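Local coordinates for protein cytochrome c, mono-and diheme variant (Methylophaga aminisulfidivorans MP, PDB 7C90) that probably carries electrons through its covalently bound heme c within the methanol oxidation system of this marine methylotroph, at residues 153-156 with 161-164; 74-79 with 144-149. All blocks are in the same frame, centred on the assembly; numbering follows the deposited sequence.

Contact 1 (153-156 with 161-164); sequences SVYW and KADW
Y155 and W164 form a T-shaped aromatic pair. The outer rim of the indole is driven into the face of the phenol ring: CH2 of W164 stands over the ring centre of Y155 and is 3.6 Å from CG of Y155. The planes are turned 87° to each other, and the centroid of the tyrosine ring is 4.8 Å from that of the six-membered indole ring. With CG swung anti to the backbone N (chi1 -174°), the phenol of Y155 reaches out to 161-164, while W164 holds CG between its own backbone N and carbonyl carbon (chi1 74°), which folds the indole back toward A162. There the methyl CB of A162 sits over one indole face, offset toward the rim, and also touches CE2 of Y155 at 4.0 Å, filling the corner of the T. At the polar end, the Y155 hydroxyl is gripped twice: it gives its hydrogen to the carbonyl of S158 and receives one from a water 2.8 Å from OH of Y155. The same water reaches O of K161 by a weak bond. R152 adds a cation-pi contact to W164. With A162 at the centre of an inverse gamma turn, the arrangement is an irregular loop between helices 141-153 and 167-171, closed on itself by an edge-to-face aromatic pair.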
loop_
_atom_site.group_PDB
_atom_site.type_symbol
_atom_site.label_atom_id
_atom_site.label_comp_id
_atom_site.label_asym_id
_atom_site.label_seq_id
_atom_site.Cartn_x
_atom_site.Cartn_y
_atom_site.Cartn_z
ATOM N N SER A 153 -8.563 22.733 4.330
ATOM C CA SER A 153 -9.543 23.123 5.379
ATOM C C SER A 153 -9.360 22.242 6.620
ATOM O O SER A 153 -9.691 22.715 7.710
ATOM C CB SER A 153 -10.957 23.046 4.853
ATOM O OG SER A 153 -11.400 21.682 4.744
ATOM N N VAL A 154 -8.837 21.015 6.476
ATOM C CA VAL A 154 -8.728 20.044 7.609
ATOM C C VAL A 154 -7.318 20.073 8.179
ATOM O O VAL A 154 -7.083 19.345 9.115
ATOM C CB VAL A 154 -9.167 18.628 7.218
ATOM C CG1 VAL A 154 -10.657 18.608 6.970
ATOM C CG2 VAL A 154 -8.408 18.060 6.015
ATOM N N TYR A 155 -6.451 20.953 7.669
ATOM C CA TYR A 155 -5.040 21.103 8.113
ATOM C C TYR A 155 -4.969 21.360 9.614
ATOM O O TYR A 155 -5.695 22.259 10.086
ATOM C CB TYR A 155 -4.420 22.322 7.440
ATOM C CG TYR A 155 -2.955 22.560 7.670
ATOM C CD1 TYR A 155 -1.984 21.700 7.173
ATOM C CD2 TYR A 155 -2.533 23.726 8.283
ATOM C CE1 TYR A 155 -0.635 21.960 7.354
ATOM C CE2 TYR A 155 -1.190 24.011 8.445
ATOM C CZ TYR A 155 -0.238 23.150 7.949
ATOM O OH TYR A 155 1.082 23.473 8.088
ATOM N N TRP A 156 -4.046 20.667 10.285
ATOM C CA TRP A 156 -3.821 20.695 11.754
ATOM C C TRP A 156 -2.353 20.994 12.028
ATOM O O TRP A 156 -1.937 20.827 13.161
ATOM C CB TRP A 156 -4.268 19.373 12.416
ATOM C CG TRP A 156 -3.541 18.146 11.959
ATOM C CD1 TRP A 156 -2.264 17.779 12.263
ATOM C CD2 TRP A 156 -4.046 17.137 11.071
ATOM N NE1 TRP A 156 -1.945 16.605 11.634
ATOM C CE2 TRP A 156 -3.020 16.191 10.895
ATOM C CE3 TRP A 156 -5.251 16.955 10.394
ATOM C CZ2 TRP A 156 -3.177 15.066 10.087
ATOM C CZ3 TRP A 156 -5.402 15.857 9.581
ATOM C CH2 TRP A 156 -4.376 14.926 9.436
ATOM N N LYS A 161 4.200 26.965 8.211
ATOM C CA LYS A 161 4.610 26.051 7.109
ATOM C C LYS A 161 3.510 26.019 6.036
ATOM O O LYS A 161 3.756 25.366 5.028
ATOM C CB LYS A 161 4.953 24.655 7.641
ATOM C CG LYS A 161 6.070 24.615 8.679
ATOM C CD LYS A 161 6.762 23.264 8.813
ATOM C CE LYS A 161 6.999 22.833 10.250
ATOM N NZ LYS A 161 7.250 21.374 10.365
ATOM N N ALA A 162 2.382 26.719 6.239
ATOM C CA ALA A 162 1.213 26.701 5.338
ATOM C C ALA A 162 1.428 27.675 4.174
ATOM O O ALA A 162 0.859 28.792 4.202
ATOM C CB ALA A 162 -0.043 27.027 6.106
ATOM N N ASP A 163 2.196 27.262 3.164
ATOM C CA ASP A 163 2.657 28.168 2.079
ATOM C C ASP A 163 1.467 28.693 1.268
ATOM O O ASP A 163 1.618 29.777 0.722
ATOM C CB ASP A 163 3.763 27.532 1.234
ATOM C CG ASP A 163 5.072 27.364 1.994
ATOM O OD1 ASP A 163 5.327 28.163 2.924
ATOM O OD2 ASP A 163 5.834 26.429 1.662
ATOM N N TRP A 164 0.317 28.009 1.224
ATOM C CA TRP A 164 -0.880 28.434 0.449
ATOM C C TRP A 164 -1.591 29.624 1.125
ATOM O O TRP A 164 -2.387 30.277 0.455
ATOM C CB TRP A 164 -1.851 27.262 0.220
ATOM C CG TRP A 164 -2.634 26.847 1.428
ATOM C CD1 TRP A 164 -3.901 27.244 1.758
ATOM C CD2 TRP A 164 -2.189 25.997 2.496
ATOM N NE1 TRP A 164 -4.276 26.688 2.949
ATOM C CE2 TRP A 164 -3.239 25.948 3.444
ATOM C CE3 TRP A 164 -1.016 25.289 2.754
ATOM C CZ2 TRP A 164 -3.162 25.187 4.603
ATOM C CZ3 TRP A 164 -0.926 24.555 3.919
ATOM C CH2 TRP A 164 -1.987 24.512 4.827
HETATM O O HOH W 1 2.131 22.890 5.603
#

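Contact 2 (74-79 with 144-149); sequences DEAIKA and ILHIMA
H146 keeps CG anti to its carbonyl carbon (chi1 -82°) and stands its imidazole up at chi2 93°, which carries the CD2 edge across to A76. I77, with CG1 likewise anti to its carbonyl carbon, sets that branch against A149, CG1 of I77 resting 4.0 Å from CB of A149. These two touches mark the crossing of the first and last core helices that is characteristic of class I cytochromes c, here helix 74-87, which leads into the heme-attachment motif, and helix 141-153. Their local axes come within 7.6 Å and cross at -100°. The small side chains of A76 and A149 are consistent with this close approach, the CA atoms of I77 and A149 being 5.6 Å apart. The imidazole of H146 fills the space beside A76 and A79: CB of A76 lies 3.6 Å from CD2 of H146, and CB of A79 reaches the same carbon from an oblique direction. ND1, on the other side of the ring, bonds to the carbonyl O of D142 one turn back, which helps fix the ring's rotation, and Y70 meets the ring with its plane tilted. Cutting H146 back to an alanine would probably open a gap beside A76 and A79 and leave the D142 carbonyl without its ring N-H partner. At the imidazole's edge, O of A76 lies in the ring plane, 3.4 Å from CD2 of H146.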
loop_
_atom_site.group_PDB
_atom_site.type_symbol
_atom_site.label_atom_id
_atom_site.label_comp_id
_atom_site.label_asym_id
_atom_site.label_seq_id
_atom_site.Cartn_x
_atom_site.Cartn_y
_atom_site.Cartn_z
ATOM N N ASP A 74 -16.978 27.884 1.504
ATOM C CA ASP A 74 -17.515 26.827 2.395
ATOM C C ASP A 74 -18.303 25.794 1.589
ATOM O O ASP A 74 -18.182 24.596 1.909
ATOM C CB ASP A 74 -18.324 27.430 3.544
ATOM C CG ASP A 74 -17.452 27.676 4.769
ATOM O OD1 ASP A 74 -16.354 28.267 4.608
ATOM O OD2 ASP A 74 -17.849 27.229 5.861
ATOM N N GLU A 75 -19.073 26.232 0.599
ATOM C CA GLU A 75 -19.855 25.349 -0.302
ATOM C C GLU A 75 -18.886 24.456 -1.088
ATOM O O GLU A 75 -19.166 23.257 -1.227
ATOM C CB GLU A 75 -20.716 26.177 -1.254
ATOM C CG GLU A 75 -21.677 25.332 -2.083
ATOM C CD GLU A 75 -22.331 26.038 -3.263
ATOM O OE1 GLU A 75 -21.821 27.104 -3.673
ATOM O OE2 GLU A 75 -23.346 25.514 -3.779
ATOM N N ALA A 76 -17.778 25.019 -1.577
ATOM C CA ALA A 76 -16.790 24.288 -2.405
ATOM C C ALA A 76 -16.083 23.256 -1.514
ATOM O O ALA A 76 -15.941 22.097 -1.920
ATOM C CB ALA A 76 -15.841 25.267 -3.053
ATOM N N ILE A 77 -15.729 23.656 -0.303
ATOM C CA ILE A 77 -15.061 22.778 0.687
ATOM C C ILE A 77 -15.969 21.570 0.951
ATOM O O ILE A 77 -15.455 20.430 0.919
ATOM C CB ILE A 77 -14.698 23.593 1.938
ATOM C CG1 ILE A 77 -13.520 24.523 1.634
ATOM C CG2 ILE A 77 -14.429 22.687 3.127
ATOM C CD1 ILE A 77 -13.121 25.415 2.790
ATOM N N LYS A 78 -17.279 21.796 1.093
ATOM C CA LYS A 78 -18.270 20.717 1.358
ATOM C C LYS A 78 -18.272 19.726 0.184
ATOM O O LYS A 78 -18.194 18.510 0.439
ATOM C CB LYS A 78 -19.657 21.292 1.663
ATOM C CG LYS A 78 -19.853 21.705 3.119
ATOM C CD LYS A 78 -21.086 22.573 3.372
ATOM C CE LYS A 78 -20.970 23.482 4.584
ATOM N NZ LYS A 78 -20.711 22.729 5.837
ATOM N N ALA A 79 -18.340 20.215 -1.052
ATOM C CA ALA A 79 -18.295 19.386 -2.280
ATOM C C ALA A 79 -16.928 18.668 -2.403
ATOM O O ALA A 79 -16.908 17.488 -2.801
ATOM C CB ALA A 79 -18.625 20.246 -3.479
ATOM N N ILE A 144 -10.546 18.636 -8.859
ATOM C CA ILE A 144 -9.241 18.608 -8.136
ATOM C C ILE A 144 -9.145 19.837 -7.226
ATOM O O ILE A 144 -8.767 19.677 -6.054
ATOM C CB ILE A 144 -8.082 18.481 -9.137
ATOM C CG1 ILE A 144 -8.083 17.089 -9.779
ATOM C CG2 ILE A 144 -6.734 18.787 -8.483
ATOM C CD1 ILE A 144 -7.169 16.975 -10.992
ATOM N N LEU A 145 -9.518 21.019 -7.703
ATOM C CA LEU A 145 -9.429 22.250 -6.869
ATOM C C LEU A 145 -10.407 22.157 -5.684
ATOM O O LEU A 145 -10.079 22.630 -4.610
ATOM C CB LEU A 145 -9.718 23.481 -7.730
ATOM C CG LEU A 145 -8.729 23.728 -8.857
ATOM C CD1 LEU A 145 -9.186 24.885 -9.733
ATOM C CD2 LEU A 145 -7.362 24.011 -8.278
ATOM N N HIS A 146 -11.582 21.571 -5.867
ATOM C CA HIS A 146 -12.538 21.302 -4.758
ATOM C C HIS A 146 -11.870 20.424 -3.702
ATOM O O HIS A 146 -11.896 20.758 -2.485
ATOM C CB HIS A 146 -13.809 20.663 -5.312
ATOM C CG HIS A 146 -14.757 21.660 -5.877
ATOM N ND1 HIS A 146 -14.775 22.007 -7.186
ATOM C CD2 HIS A 146 -15.723 22.383 -5.285
ATOM C CE1 HIS A 146 -15.750 22.869 -7.404
ATOM N NE2 HIS A 146 -16.337 23.132 -6.244
ATOM N N ILE A 147 -11.268 19.326 -4.148
ATOM C CA ILE A 147 -10.602 18.363 -3.224
ATOM C C ILE A 147 -9.486 19.101 -2.512
ATOM O O ILE A 147 -9.278 18.870 -1.320
ATOM C CB ILE A 147 -10.098 17.118 -3.988
ATOM C CG1 ILE A 147 -11.273 16.285 -4.516
ATOM C CG2 ILE A 147 -9.159 16.302 -3.109
ATOM C CD1 ILE A 147 -10.862 15.095 -5.369
ATOM N N MET A 148 -8.719 19.895 -3.255
ATOM C CA MET A 148 -7.593 20.661 -2.662
ATOM C C MET A 148 -8.112 21.625 -1.586
ATOM O O MET A 148 -7.520 21.636 -0.479
ATOM C CB MET A 148 -6.819 21.421 -3.723
ATOM C CG MET A 148 -5.923 20.487 -4.523
ATOM S SD MET A 148 -5.355 21.275 -6.051
ATOM C CE MET A 148 -4.541 22.748 -5.462
ATOM N N ALA A 149 -9.166 22.390 -1.852
ATOM C CA ALA A 149 -9.718 23.308 -0.814
ATOM C C ALA A 149 -10.059 22.496 0.444
ATOM O O ALA A 149 -9.684 22.924 1.550
ATOM C CB ALA A 149 -10.920 24.066 -1.315
#

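Helix 141-153 runs through both contacts: contact 2 uses its middle, and contact 1 begins at its last residue and continues into the loop beyond. Their centres are 14 Å apart, yet they touch directly where CG2 of I77 packs 3.6 Å from OG of S153, a hydroxyl already bonded to the carbonyl of W150. The side chains of Y155 and H146 each stay about 10 Å from a bound heme c, whereas I147, next to H146 in the sequence, touches heme c directly. The Y155 side chain is also about 6 Å from a bound sodium ion.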